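Local coordinates for uncharacterized protein (Vanderwaltozyma polyspora, PDB 5THE) that probably uses a bound guide RNA to select RNA targets for cleavage, as a budding-yeast Argonaute, present here as its RNA-bound C-terminal lobe, at residues 32-37 and 473-477; 55-59 and 415-421; 341-345 and 489-493; 393-397 and 448-452. One frame throughout, in Å; residues are numbered along the deposited sequence.

Contact 1: 32-37 and 473-477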
loop_
_atom_site.group_PDB
_atom_site.type_symbol
_atom_site.label_atom_id
_atom_site.label_comp_id
_atom_site.label_asym_id
_atom_site.label_seq_id
_atom_site.Cartn_x
_atom_site.Cartn_y
_atom_site.Cartn_z
ATOM N N LEU A 32 -19.130 11.723 -1.597
ATOM C CA LEU A 32 -19.020 10.941 -2.818
ATOM C C LEU A 32 -19.482 9.503 -2.595
ATOM O O LEU A 32 -19.329 8.933 -1.512
ATOM C CB LEU A 32 -17.577 10.944 -3.330
ATOM C CG LEU A 32 -16.997 12.313 -3.703
ATOM C CD1 LEU A 32 -15.625 12.175 -4.348
ATOM C CD2 LEU A 32 -17.942 13.070 -4.634
ATOM N N ASP A 33 -20.056 8.915 -3.640
ATOM C CA ASP A 33 -20.460 7.524 -3.563
ATOM C C ASP A 33 -19.237 6.607 -3.560
ATOM O O ASP A 33 -18.175 6.950 -4.077
ATOM C CB ASP A 33 -21.389 7.176 -4.728
ATOM C CG ASP A 33 -22.694 7.947 -4.682
ATOM O OD1 ASP A 33 -23.196 8.228 -3.566
ATOM O OD2 ASP A 33 -23.217 8.290 -5.760
ATOM N N ALA A 34 -19.392 5.443 -2.938
ATOM C CA ALA A 34 -18.359 4.429 -3.003
ATOM C C ALA A 34 -18.341 3.818 -4.397
ATOM O O ALA A 34 -19.361 3.802 -5.082
ATOM C CB ALA A 34 -18.611 3.334 -1.970
ATOM N N PRO A 35 -17.197 3.315 -4.847
ATOM C CA PRO A 35 -17.201 2.483 -6.052
ATOM C C PRO A 35 -17.813 1.132 -5.737
ATOM O O PRO A 35 -17.994 0.739 -4.579
ATOM C CB PRO A 35 -15.722 2.345 -6.415
ATOM C CG PRO A 35 -15.014 2.445 -5.067
ATOM C CD PRO A 35 -15.850 3.441 -4.260
ATOM N N VAL A 36 -18.107 0.395 -6.795
ATOM C CA VAL A 36 -18.513 -0.995 -6.651
ATOM C C VAL A 36 -17.275 -1.817 -6.322
ATOM O O VAL A 36 -16.311 -1.838 -7.094
ATOM C CB VAL A 36 -19.190 -1.502 -7.930
ATOM C CG1 VAL A 36 -19.559 -2.948 -7.782
ATOM C CG2 VAL A 36 -20.406 -0.645 -8.251
ATOM N N VAL A 37 -17.287 -2.491 -5.175
ATOM C CA VAL A 37 -16.190 -3.391 -4.841
ATOM C C VAL A 37 -16.441 -4.730 -5.520
ATOM O O VAL A 37 -17.541 -5.279 -5.441
ATOM C CB VAL A 37 -16.045 -3.553 -3.319
ATOM C CG1 VAL A 37 -14.957 -4.586 -3.009
ATOM C CG2 VAL A 37 -15.702 -2.211 -2.661
ATOM N N ASN A 473 -10.830 9.050 -4.086
ATOM C CA ASN A 473 -11.737 8.288 -3.246
ATOM C C ASN A 473 -11.781 6.828 -3.679
ATOM O O ASN A 473 -11.664 5.929 -2.843
ATOM C CB ASN A 473 -13.135 8.902 -3.266
ATOM C CG ASN A 473 -14.066 8.222 -2.281
ATOM O OD1 ASN A 473 -13.749 8.114 -1.094
ATOM N ND2 ASN A 473 -15.188 7.718 -2.771
ATOM N N ASN A 474 -11.941 6.571 -4.988
ATOM C CA ASN A 474 -11.999 5.196 -5.482
ATOM C C ASN A 474 -10.746 4.415 -5.109
ATOM O O ASN A 474 -10.820 3.235 -4.736
ATOM C CB ASN A 474 -12.168 5.172 -7.007
ATOM C CG ASN A 474 -13.595 5.416 -7.443
ATOM O OD1 ASN A 474 -14.460 5.726 -6.631
ATOM N ND2 ASN A 474 -13.840 5.282 -8.732
ATOM N N LEU A 475 -9.583 5.046 -5.229
ATOM C CA LEU A 475 -8.352 4.323 -4.966
ATOM C C LEU A 475 -8.199 3.944 -3.500
ATOM O O LEU A 475 -7.332 3.128 -3.179
ATOM C CB LEU A 475 -7.158 5.146 -5.433
ATOM C CG LEU A 475 -6.918 5.130 -6.940
ATOM C CD1 LEU A 475 -5.840 6.121 -7.301
ATOM C CD2 LEU A 475 -6.526 3.741 -7.358
ATOM N N CYS A 476 -9.021 4.508 -2.618
ATOM C CA CYS A 476 -9.038 4.113 -1.215
ATOM C C CYS A 476 -9.710 2.768 -0.992
ATOM O O CYS A 476 -9.518 2.168 0.068
ATOM C CB CYS A 476 -9.734 5.196 -0.391
ATOM S SG CYS A 476 -8.759 6.733 -0.325
ATOM N N TYR A 477 -10.445 2.264 -1.974
ATOM C CA TYR A 477 -11.180 1.020 -1.842
ATOM C C TYR A 477 -10.428 -0.190 -2.385
ATOM O O TYR A 477 -10.982 -1.287 -2.378
ATOM C CB TYR A 477 -12.541 1.141 -2.549
ATOM C CG TYR A 477 -13.540 2.003 -1.813
ATOM C CD1 TYR A 477 -13.361 3.390 -1.710
ATOM C CD2 TYR A 477 -14.660 1.437 -1.214
ATOM C CE1 TYR A 477 -14.274 4.180 -1.043
ATOM C CE2 TYR A 477 -15.584 2.221 -0.542
ATOM C CZ TYR A 477 -15.381 3.589 -0.466
ATOM O OH TYR A 477 -16.288 4.353 0.203
#
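The pyrrolidine of Pro35 lies over one face of the Tyr477 ring: Pro35 CD sits 3.5 Å from the centroid of the Tyr477 ring and 8° off its normal, a CH-pi contact. The CD hydrogens of proline, bonded to a carbon next to the amide nitrogen, are slightly polarised and suit a pi face. Ala34 CB comes within 3.5 Å of Tyr477 CE2, its small methyl leaving room for the ring, while Val37 CG2 reaches the edge of the same ring at 4.1 Å from Tyr477 CD2. Residues 32-35 run in a polyproline II-like extension, which proline favours; this is the connection from strand 25-31 to strand 37-38, laid across the C-terminal end of helix 465-475 of the RNase H-like PIWI domain. There the chain turns tightly, with Cys476 N bonded to Asn473 O and Tyr477 N to Asn474 O (both 3.0 Å), and so brings Tyr477 round to meet the loop. Asn474 OD1 approaches Pro35 CD at 3.6 Å, and Asn473 extends its amide so that ND2 is 3.3 Å from Asp33 O and 4.1 Å from Leu32 CB. Leu249 of strand 248-249 packs on Pro35, Asn474 and Tyr477 together.

Contact 2: 55-59 and 415-421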
loop_
_atom_site.group_PDB
_atom_site.type_symbol
_atom_site.label_atom_id
_atom_site.label_comp_id
_atom_site.label_asym_id
_atom_site.label_seq_id
_atom_site.Cartn_x
_atom_site.Cartn_y
_atom_site.Cartn_z
ATOM N N HIS A 55 -26.985 0.868 8.693
ATOM C CA HIS A 55 -26.644 0.554 7.311
ATOM C C HIS A 55 -25.372 1.287 6.899
ATOM O O HIS A 55 -24.526 0.731 6.194
ATOM C CB HIS A 55 -27.813 0.913 6.391
ATOM C CG HIS A 55 -27.559 0.624 4.940
ATOM N ND1 HIS A 55 -27.526 -0.655 4.429
ATOM C CD2 HIS A 55 -27.335 1.452 3.893
ATOM C CE1 HIS A 55 -27.292 -0.602 3.130
ATOM N NE2 HIS A 55 -27.173 0.666 2.780
ATOM N N GLU A 56 -25.192 2.519 7.394
ATOM C CA GLU A 56 -24.079 3.357 6.962
ATOM C C GLU A 56 -22.724 2.770 7.346
ATOM O O GLU A 56 -21.720 3.056 6.687
ATOM C CB GLU A 56 -24.227 4.758 7.556
ATOM C CG GLU A 56 -24.080 4.805 9.069
ATOM C CD GLU A 56 -25.319 4.357 9.815
ATOM O OE1 GLU A 56 -26.349 4.073 9.162
ATOM O OE2 GLU A 56 -25.257 4.292 11.067
ATOM N N GLU A 57 -22.661 1.953 8.399
ATOM C CA GLU A 57 -21.358 1.460 8.836
ATOM C C GLU A 57 -20.764 0.468 7.862
ATOM O O GLU A 57 -19.602 0.085 8.030
ATOM C CB GLU A 57 -21.461 0.835 10.222
ATOM C CG GLU A 57 -22.128 1.772 11.207
ATOM C CD GLU A 57 -21.986 1.321 12.643
ATOM O OE1 GLU A 57 -22.369 2.094 13.540
ATOM O OE2 GLU A 57 -21.504 0.197 12.870
ATOM N N SER A 58 -21.510 0.087 6.835
ATOM C CA SER A 58 -21.024 -0.839 5.830
ATOM C C SER A 58 -20.377 -0.134 4.646
ATOM O O SER A 58 -19.734 -0.797 3.838
ATOM C CB SER A 58 -22.176 -1.742 5.344
ATOM O OG SER A 58 -23.058 -1.059 4.475
ATOM N N LYS A 59 -20.532 1.183 4.511
ATOM C CA LYS A 59 -19.838 1.887 3.436
ATOM C C LYS A 59 -18.329 1.835 3.687
ATOM O O LYS A 59 -17.853 2.236 4.753
ATOM C CB LYS A 59 -20.305 3.335 3.338
ATOM C CG LYS A 59 -19.756 4.024 2.081
ATOM C CD LYS A 59 -20.240 5.470 1.970
ATOM C CE LYS A 59 -19.780 6.086 0.658
ATOM N NZ LYS A 59 -20.162 7.538 0.561
ATOM N N SER A 415 -21.471 8.234 10.044
ATOM C CA SER A 415 -21.286 6.836 10.416
ATOM C C SER A 415 -20.300 6.746 11.569
ATOM O O SER A 415 -19.231 7.377 11.533
ATOM C CB SER A 415 -20.776 6.007 9.235
ATOM O OG SER A 415 -20.692 4.640 9.597
ATOM N N MET A 416 -20.654 5.948 12.578
ATOM C CA MET A 416 -19.786 5.748 13.736
ATOM C C MET A 416 -19.380 7.075 14.368
ATOM O O MET A 416 -18.229 7.279 14.745
ATOM C CB MET A 416 -18.556 4.926 13.351
ATOM C CG MET A 416 -18.915 3.563 12.807
ATOM S SD MET A 416 -17.500 2.788 12.024
ATOM C CE MET A 416 -16.578 2.237 13.433
ATOM N N GLY A 417 -20.334 7.993 14.463
ATOM C CA GLY A 417 -20.089 9.268 15.095
ATOM C C GLY A 417 -19.231 10.212 14.292
ATOM O O GLY A 417 -18.846 11.264 14.806
ATOM N N ASN A 418 -18.920 9.868 13.050
ATOM C CA ASN A 418 -18.017 10.650 12.226
ATOM C C ASN A 418 -18.699 11.005 10.918
ATOM O O ASN A 418 -19.778 10.499 10.602
ATOM C CB ASN A 418 -16.711 9.886 11.987
ATOM C CG ASN A 418 -15.777 9.983 13.183
ATOM O OD1 ASN A 418 -14.913 10.856 13.240
ATOM N ND2 ASN A 418 -15.976 9.114 14.161
ATOM N N VAL A 419 -18.079 11.911 10.162
ATOM C CA VAL A 419 -18.678 12.244 8.883
ATOM C C VAL A 419 -18.640 10.994 8.010
ATOM O O VAL A 419 -17.849 10.063 8.228
ATOM C CB VAL A 419 -17.991 13.437 8.191
ATOM C CG1 VAL A 419 -18.218 14.713 9.000
ATOM C CG2 VAL A 419 -16.480 13.188 8.023
ATOM N N MET A 420 -19.533 10.965 7.038
ATOM C CA MET A 420 -19.641 9.817 6.151
ATOM C C MET A 420 -18.331 9.618 5.389
ATOM O O MET A 420 -17.701 10.591 4.971
ATOM C CB MET A 420 -20.795 10.032 5.164
ATOM C CG MET A 420 -21.297 8.754 4.478
ATOM S SD MET A 420 -22.192 7.725 5.668
ATOM C CE MET A 420 -22.569 6.307 4.657
ATOM N N PRO A 421 -17.882 8.380 5.198
ATOM C CA PRO A 421 -16.915 8.229 4.100
ATOM C C PRO A 421 -17.615 8.371 2.732
ATOM O O PRO A 421 -18.793 8.104 2.677
ATOM C CB PRO A 421 -16.362 6.811 4.310
ATOM C CG PRO A 421 -17.301 6.122 5.233
ATOM C CD PRO A 421 -18.068 7.154 5.998
HETATM O O HOH W 1 -23.230 4.732 12.806
#
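A short 3-10 turn, 55-58, with Lys59 after it, docks on a beta-hairpin tip at the outer part of the lobe, joined by apolar, polar and water-mediated contacts. The tip is a type I' turn from Ser415 to Asn418; Met416 and Gly417 have positive phi, which glycine accepts easily. Asn418 ND2 steadies it by bonding Met416 O (3.0 Å). Ser415 OG nestles 3.3 Å from Glu57 CA and 3.4 Å from Glu56 CG, a small side chain where the backbones are close, while Gln443 hydrogen-bonds this hydroxyl. Water 1 joins Glu56 OE2 (2.7 Å), Glu57 OE1 (2.9 Å) and Met416 N (2.9 Å), bringing two carboxylates to one amide. The flexible Met420 sends CE to 3.7 Å from both Glu56 CB and Lys59 CD. Fully extended, Lys59 uses its long aliphatic chain for packing and its NZ for a 2.6 Å bond to Pro421 O; Leu32 O accepts from the same ammonium. Lys59 and Met420 both rest on Ile31 of strand 25-31, whereas Asn418 and Val419 lean on Gln440 of strand 435-440.

Contact 3: 341-345 and 489-493. With nucleotides of chain B.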
loop_
_atom_site.group_PDB
_atom_site.type_symbol
_atom_site.label_atom_id
_atom_site.label_comp_id
_atom_site.label_asym_id
_atom_site.label_seq_id
_atom_site.Cartn_x
_atom_site.Cartn_y
_atom_site.Cartn_z
ATOM N N TYR A 341 0.809 10.434 -10.478
ATOM C CA TYR A 341 1.912 10.361 -9.521
ATOM C C TYR A 341 1.458 10.868 -8.151
ATOM O O TYR A 341 1.301 12.076 -7.941
ATOM C CB TYR A 341 3.098 11.161 -10.051
ATOM C CG TYR A 341 4.263 11.259 -9.104
ATOM C CD1 TYR A 341 4.838 10.119 -8.562
ATOM C CD2 TYR A 341 4.805 12.498 -8.765
ATOM C CE1 TYR A 341 5.921 10.208 -7.685
ATOM C CE2 TYR A 341 5.883 12.601 -7.899
ATOM C CZ TYR A 341 6.443 11.453 -7.370
ATOM O OH TYR A 341 7.521 11.543 -6.518
ATOM N N PHE A 342 1.242 9.943 -7.217
ATOM C CA PHE A 342 0.824 10.308 -5.864
ATOM C C PHE A 342 2.059 10.446 -4.994
ATOM O O PHE A 342 2.833 9.498 -4.864
ATOM C CB PHE A 342 -0.114 9.272 -5.253
ATOM C CG PHE A 342 -1.507 9.355 -5.768
ATOM C CD1 PHE A 342 -2.444 10.173 -5.146
ATOM C CD2 PHE A 342 -1.885 8.621 -6.869
ATOM C CE1 PHE A 342 -3.738 10.249 -5.621
ATOM C CE2 PHE A 342 -3.190 8.694 -7.348
ATOM C CZ PHE A 342 -4.108 9.516 -6.720
ATOM N N ARG A 343 2.237 11.615 -4.394
ATOM C CA ARG A 343 3.433 11.891 -3.611
ATOM C C ARG A 343 3.052 12.055 -2.144
ATOM O O ARG A 343 2.280 12.954 -1.795
ATOM C CB ARG A 343 4.141 13.142 -4.122
ATOM C CG ARG A 343 5.294 13.562 -3.246
ATOM C CD ARG A 343 6.367 12.501 -3.155
ATOM N NE ARG A 343 7.654 13.163 -3.020
ATOM C CZ ARG A 343 8.215 13.438 -1.852
ATOM N NH1 ARG A 343 7.609 13.063 -0.735
ATOM N NH2 ARG A 343 9.380 14.069 -1.801
ATOM N N ASP A 344 3.600 11.195 -1.291
ATOM C CA ASP A 344 3.340 11.250 0.143
ATOM C C ASP A 344 4.613 11.652 0.877
ATOM O O ASP A 344 5.727 11.519 0.363
ATOM C CB ASP A 344 2.845 9.895 0.673
ATOM C CG ASP A 344 2.275 9.996 2.062
ATOM O OD1 ASP A 344 2.410 9.050 2.857
ATOM O OD2 ASP A 344 1.680 11.048 2.363
ATOM N N GLY A 345 4.442 12.103 2.111
ATOM C CA GLY A 345 5.593 12.379 2.937
ATOM C C GLY A 345 6.242 13.665 2.486
ATOM O O GLY A 345 7.447 13.686 2.190
ATOM N N PRO A 489 -5.257 7.036 -0.752
ATOM C CA PRO A 489 -5.331 6.079 -1.869
ATOM C C PRO A 489 -4.308 4.963 -1.719
ATOM O O PRO A 489 -3.210 5.167 -1.198
ATOM C CB PRO A 489 -5.051 6.947 -3.099
ATOM C CG PRO A 489 -5.612 8.322 -2.684
ATOM C CD PRO A 489 -5.172 8.426 -1.226
ATOM N N ALA A 490 -4.687 3.771 -2.177
ATOM C CA ALA A 490 -3.826 2.603 -2.004
ATOM C C ALA A 490 -2.388 2.814 -2.480
ATOM O O ALA A 490 -1.473 2.333 -1.794
ATOM C CB ALA A 490 -4.462 1.401 -2.713
ATOM N N PRO A 491 -2.113 3.500 -3.598
ATOM C CA PRO A 491 -0.705 3.718 -3.981
ATOM C C PRO A 491 0.109 4.392 -2.902
ATOM O O PRO A 491 1.289 4.066 -2.738
ATOM C CB PRO A 491 -0.814 4.619 -5.222
ATOM C CG PRO A 491 -2.169 4.378 -5.746
ATOM C CD PRO A 491 -3.042 4.078 -4.591
ATOM N N VAL A 492 -0.492 5.354 -2.186
ATOM C CA VAL A 492 0.213 6.064 -1.126
ATOM C C VAL A 492 0.500 5.123 0.030
ATOM O O VAL A 492 1.630 5.033 0.515
ATOM C CB VAL A 492 -0.601 7.286 -0.665
ATOM C CG1 VAL A 492 0.014 7.902 0.625
ATOM C CG2 VAL A 492 -0.688 8.312 -1.769
ATOM N N TYR A 493 -0.527 4.408 0.479
ATOM C CA TYR A 493 -0.350 3.420 1.535
ATOM C C TYR A 493 0.724 2.403 1.149
ATOM O O TYR A 493 1.621 2.098 1.942
ATOM C CB TYR A 493 -1.697 2.736 1.800
ATOM C CG TYR A 493 -2.057 2.478 3.257
ATOM C CD1 TYR A 493 -1.208 1.760 4.096
ATOM C CD2 TYR A 493 -3.293 2.899 3.775
ATOM C CE1 TYR A 493 -1.556 1.507 5.433
ATOM C CE2 TYR A 493 -3.648 2.663 5.094
ATOM C CZ TYR A 493 -2.782 1.962 5.923
ATOM O OH TYR A 493 -3.144 1.727 7.232
ATOM P P A B 5 -6.532 3.050 7.876
ATOM O OP1 A B 5 -6.783 4.023 6.776
ATOM O OP2 A B 5 -5.158 2.643 8.238
ATOM O "O5'" A B 5 -7.294 3.606 9.148
ATOM C "C5'" A B 5 -8.652 3.999 9.043
ATOM C "C4'" A B 5 -9.303 4.073 10.399
ATOM O "O4'" A B 5 -9.300 2.760 11.010
ATOM C "C3'" A B 5 -8.596 4.962 11.409
ATOM O "O3'" A B 5 -8.986 6.309 11.263
ATOM C "C2'" A B 5 -9.007 4.354 12.745
ATOM O "O2'" A B 5 -10.315 4.769 13.102
ATOM C "C1'" A B 5 -9.082 2.870 12.396
ATOM N N9 A B 5 -7.837 2.168 12.721
ATOM C C8 A B 5 -6.691 2.044 11.972
ATOM N N7 A B 5 -5.767 1.337 12.580
ATOM C C5 A B 5 -6.353 0.990 13.791
ATOM C C6 A B 5 -5.886 0.241 14.874
ATOM N N6 A B 5 -4.665 -0.296 14.891
ATOM N N1 A B 5 -6.729 0.081 15.929
ATOM C C2 A B 5 -7.956 0.639 15.883
ATOM N N3 A B 5 -8.509 1.365 14.908
ATOM C C4 A B 5 -7.633 1.498 13.895
ATOM P P A B 4 -3.774 -2.181 7.994
ATOM O OP1 A B 4 -2.845 -2.030 6.843
ATOM O OP2 A B 4 -3.285 -2.308 9.372
ATOM O "O5'" A B 4 -4.818 -0.982 7.942
ATOM C "C5'" A B 4 -5.713 -0.875 6.851
ATOM C "C4'" A B 4 -7.125 -0.631 7.304
ATOM O "O4'" A B 4 -7.605 -1.753 8.077
ATOM C "C3'" A B 4 -7.338 0.567 8.208
ATOM O "O3'" A B 4 -7.390 1.764 7.461
ATOM C "C2'" A B 4 -8.646 0.210 8.905
ATOM O "O2'" A B 4 -9.751 0.422 8.032
ATOM C "C1'" A B 4 -8.473 -1.303 9.086
ATOM N N9 A B 4 -7.845 -1.635 10.370
ATOM C C8 A B 4 -6.517 -1.509 10.693
ATOM N N7 A B 4 -6.231 -1.884 11.915
ATOM C C5 A B 4 -7.455 -2.286 12.418
ATOM C C6 A B 4 -7.797 -2.796 13.663
ATOM N N6 A B 4 -6.879 -2.961 14.623
ATOM N N1 A B 4 -9.096 -3.117 13.865
ATOM C C2 A B 4 -9.976 -2.932 12.857
ATOM N N3 A B 4 -9.768 -2.460 11.623
ATOM C C4 A B 4 -8.467 -2.145 11.482
#
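Pro489 stands at the N-cap of helix 490-515, which packs on the central sheet of the RNase H-like PIWI fold through strand 339-344. Its CB lies over one face of the Phe342 ring, and its CG is 4.0 Å from Phe342 CE1. Pro491 follows in the first turn, where a residue without an amide hydrogen costs the helix nothing; its CG approaches Phe342 CD2 at 4.4 Å. Val492 gives the densest part of the contact: CG2 meets Phe342 CB at 3.7 Å, and CG1 lies 3.4 Å from Asp344 CG, so the two methyls of a beta-branched residue meet side chains two residues apart on the same face of the strand. Phe342 also meets Cys472 and Leu475 of helix 465-475, a position between sheet and helices that suits a large aromatic. Asp344 pairs with Lys390 through a salt bridge and lies close to the carboxylates of Asp272 and Asp496, consistent with the acidic centre that RNase H-like folds build at such strand ends. Tyr493, its CA-to-CB bond directed away from the strand, extends to the RNA in chain B. Tyr493 N hydrogen-bonds Pro489 O at 3.3 Å, closing the first turn, and Tyr493 OH donates to OP2 of A5 of chain B over a very short 2.4 Å.

Contact 4: 393-397 and 448-452. With nucleotides of chain B.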
loop_
_atom_site.group_PDB
_atom_site.type_symbol
_atom_site.label_atom_id
_atom_site.label_comp_id
_atom_site.label_asym_id
_atom_site.label_seq_id
_atom_site.Cartn_x
_atom_site.Cartn_y
_atom_site.Cartn_z
ATOM N N GLN A 393 -4.336 18.884 11.327
ATOM C CA GLN A 393 -5.121 19.247 12.499
ATOM C C GLN A 393 -6.608 19.371 12.211
ATOM O O GLN A 393 -7.396 19.481 13.152
ATOM C CB GLN A 393 -4.613 20.567 13.089
ATOM C CG GLN A 393 -3.308 20.449 13.870
ATOM C CD GLN A 393 -3.154 19.106 14.601
ATOM O OE1 GLN A 393 -2.558 18.174 14.082
ATOM N NE2 GLN A 393 -3.698 19.013 15.799
ATOM N N VAL A 394 -7.008 19.369 10.944
ATOM C CA VAL A 394 -8.407 19.546 10.587
ATOM C C VAL A 394 -9.206 18.331 11.036
ATOM O O VAL A 394 -8.796 17.184 10.815
ATOM C CB VAL A 394 -8.537 19.756 9.074
ATOM C CG1 VAL A 394 -9.975 19.954 8.699
ATOM C CG2 VAL A 394 -7.680 20.937 8.639
ATOM N N ARG A 395 -10.353 18.576 11.665
ATOM C CA ARG A 395 -11.304 17.519 11.977
ATOM C C ARG A 395 -12.673 17.922 11.458
ATOM O O ARG A 395 -13.020 19.108 11.460
ATOM C CB ARG A 395 -11.370 17.246 13.484
ATOM C CG ARG A 395 -10.072 16.754 14.080
ATOM C CD ARG A 395 -9.674 15.402 13.510
ATOM N NE ARG A 395 -8.470 14.881 14.152
ATOM C CZ ARG A 395 -7.223 15.153 13.768
ATOM N NH1 ARG A 395 -6.983 15.946 12.728
ATOM N NH2 ARG A 395 -6.209 14.619 14.427
ATOM N N PHE A 396 -13.431 16.926 10.989
ATOM C CA PHE A 396 -14.778 17.091 10.452
ATOM C C PHE A 396 -15.755 16.457 11.426
ATOM O O PHE A 396 -15.622 15.274 11.760
ATOM C CB PHE A 396 -14.916 16.418 9.087
ATOM C CG PHE A 396 -14.037 17.001 8.000
ATOM C CD1 PHE A 396 -13.516 18.284 8.114
ATOM C CD2 PHE A 396 -13.773 16.268 6.840
ATOM C CE1 PHE A 396 -12.728 18.822 7.115
ATOM C CE2 PHE A 396 -13.007 16.800 5.829
ATOM C CZ PHE A 396 -12.469 18.079 5.966
ATOM N N ILE A 397 -16.739 17.225 11.873
ATOM C CA ILE A 397 -17.738 16.754 12.822
ATOM C C ILE A 397 -19.086 16.797 12.119
ATOM O O ILE A 397 -19.430 17.820 11.526
ATOM C CB ILE A 397 -17.778 17.589 14.117
ATOM C CG1 ILE A 397 -16.396 17.645 14.773
ATOM C CG2 ILE A 397 -18.818 17.048 15.088
ATOM C CD1 ILE A 397 -15.722 16.293 14.917
ATOM N N THR A 448 -11.827 10.040 16.426
ATOM C CA THR A 448 -12.330 10.954 15.417
ATOM C C THR A 448 -11.490 10.815 14.159
ATOM O O THR A 448 -10.261 10.898 14.214
ATOM C CB THR A 448 -12.307 12.384 15.941
ATOM O OG1 THR A 448 -13.049 12.417 17.160
ATOM C CG2 THR A 448 -12.945 13.329 14.932
ATOM N N GLY A 449 -12.147 10.581 13.029
ATOM C CA GLY A 449 -11.404 10.371 11.807
ATOM C C GLY A 449 -10.586 11.592 11.438
ATOM O O GLY A 449 -10.923 12.724 11.784
ATOM N N VAL A 450 -9.488 11.352 10.739
ATOM C CA VAL A 450 -8.631 12.415 10.229
ATOM C C VAL A 450 -8.756 12.408 8.712
ATOM O O VAL A 450 -8.406 11.406 8.078
ATOM C CB VAL A 450 -7.165 12.224 10.647
ATOM C CG1 VAL A 450 -6.308 13.393 10.111
ATOM C CG2 VAL A 450 -7.048 12.062 12.162
ATOM N N PRO A 451 -9.217 13.485 8.093
ATOM C CA PRO A 451 -9.313 13.509 6.633
ATOM C C PRO A 451 -7.933 13.579 5.992
ATOM O O PRO A 451 -6.950 13.993 6.604
ATOM C CB PRO A 451 -10.127 14.776 6.356
ATOM C CG PRO A 451 -9.808 15.695 7.539
ATOM C CD PRO A 451 -9.565 14.780 8.713
ATOM N N CYS A 452 -7.857 13.133 4.740
ATOM C CA CYS A 452 -6.634 13.300 3.971
ATOM C C CYS A 452 -6.700 14.627 3.229
ATOM O O CYS A 452 -7.743 14.991 2.671
ATOM C CB CYS A 452 -6.428 12.159 2.978
ATOM S SG CYS A 452 -4.837 12.275 2.098
ATOM P P A B 6 -7.926 7.495 11.414
ATOM O OP1 A B 6 -8.681 8.701 10.941
ATOM O OP2 A B 6 -6.614 7.120 10.847
ATOM O "O5'" A B 6 -7.671 7.588 12.975
ATOM C "C5'" A B 6 -8.675 8.075 13.835
ATOM C "C4'" A B 6 -8.316 7.779 15.256
ATOM O "O4'" A B 6 -8.200 6.344 15.424
ATOM C "C3'" A B 6 -6.974 8.318 15.727
ATOM O "O3'" A B 6 -7.041 9.683 16.113
ATOM C "C2'" A B 6 -6.649 7.390 16.879
ATOM O "O2'" A B 6 -7.432 7.766 18.005
ATOM C "C1'" A B 6 -7.175 6.052 16.338
ATOM N N9 A B 6 -6.150 5.302 15.593
ATOM C C8 A B 6 -5.821 5.451 14.268
ATOM N N7 A B 6 -4.873 4.650 13.849
ATOM C C5 A B 6 -4.561 3.924 14.986
ATOM C C6 A B 6 -3.623 2.909 15.195
ATOM N N6 A B 6 -2.822 2.457 14.224
ATOM N N1 A B 6 -3.556 2.384 16.443
ATOM C C2 A B 6 -4.381 2.861 17.396
ATOM N N3 A B 6 -5.311 3.817 17.318
ATOM C C4 A B 6 -5.339 4.307 16.069
HETATM O O HOH W 2 -12.624 14.403 10.593
#
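Part of the RNA-binding channel of the PIWI domain is built where these two loops meet, 448-452 holding a phosphate and 393-397 backing it. Val450 N donates to OP1 of A6 of chain B over 2.8 Å, and the bare CA of Gly449 lies 3.3 Å from that same OP1 of A6. Behind, Val450 CG2 covers one face of the Arg395 guanidinium, 3.5 Å from Arg395 CZ. Arg395 NH1 bonds Val394 O (2.9 Å) and also Asn392 O, which fixes the side chain, while NH2 forms a salt bridge with an RNA phosphate; a long cationic residue can thus pack and bind at once. Arg395 CD lies 3.4 Å from Gly449 O, and water 2 links that carbonyl (2.7 Å) to Phe396 N (2.7 Å). Thr448 CG2 lies 4.1 Å from both Arg395 CD and Ile397 CD1, at the margin of the contact. Farther from the RNA, Pro451 CG sits 4.0 Å from the centroid of the Phe396 ring, 18° off the normal, a CH-pi contact, and Pro451 CD touches Val394 O at 3.3 Å. Gripping phosphates through a main-chain amide and an arginine, rather than reading bases, suits the sequence-independent guide binding of Argonautes.

How the contacts relate
Along the chain the segments run 32-37, 55-59, 341-345, 393-397, 415-421, 448-452, 473-477 and 489-493, so contacts 2 and 4 are nested within the loop closed by contact 1, while contacts 1 and 3 cross. Contact 1 touches contacts 2 and 3: Leu32 O meets Lys59 NZ of contact 2 at 2.6 Å, and Leu475 O meets Ala490 N of contact 3 at 2.9 Å, which joins the consecutive helices 465-475 and 490-515. Contact 2 touches contact 4 through Asn418 OD1 and Gly449 N (2.8 Å), their centres 14 Å apart. Contacts 2 and 3, with centres 24 Å apart, do not touch. The early segments are thereby tied to the PIWI domain, whose contacts 3 and 4 hold consecutive RNA phosphates.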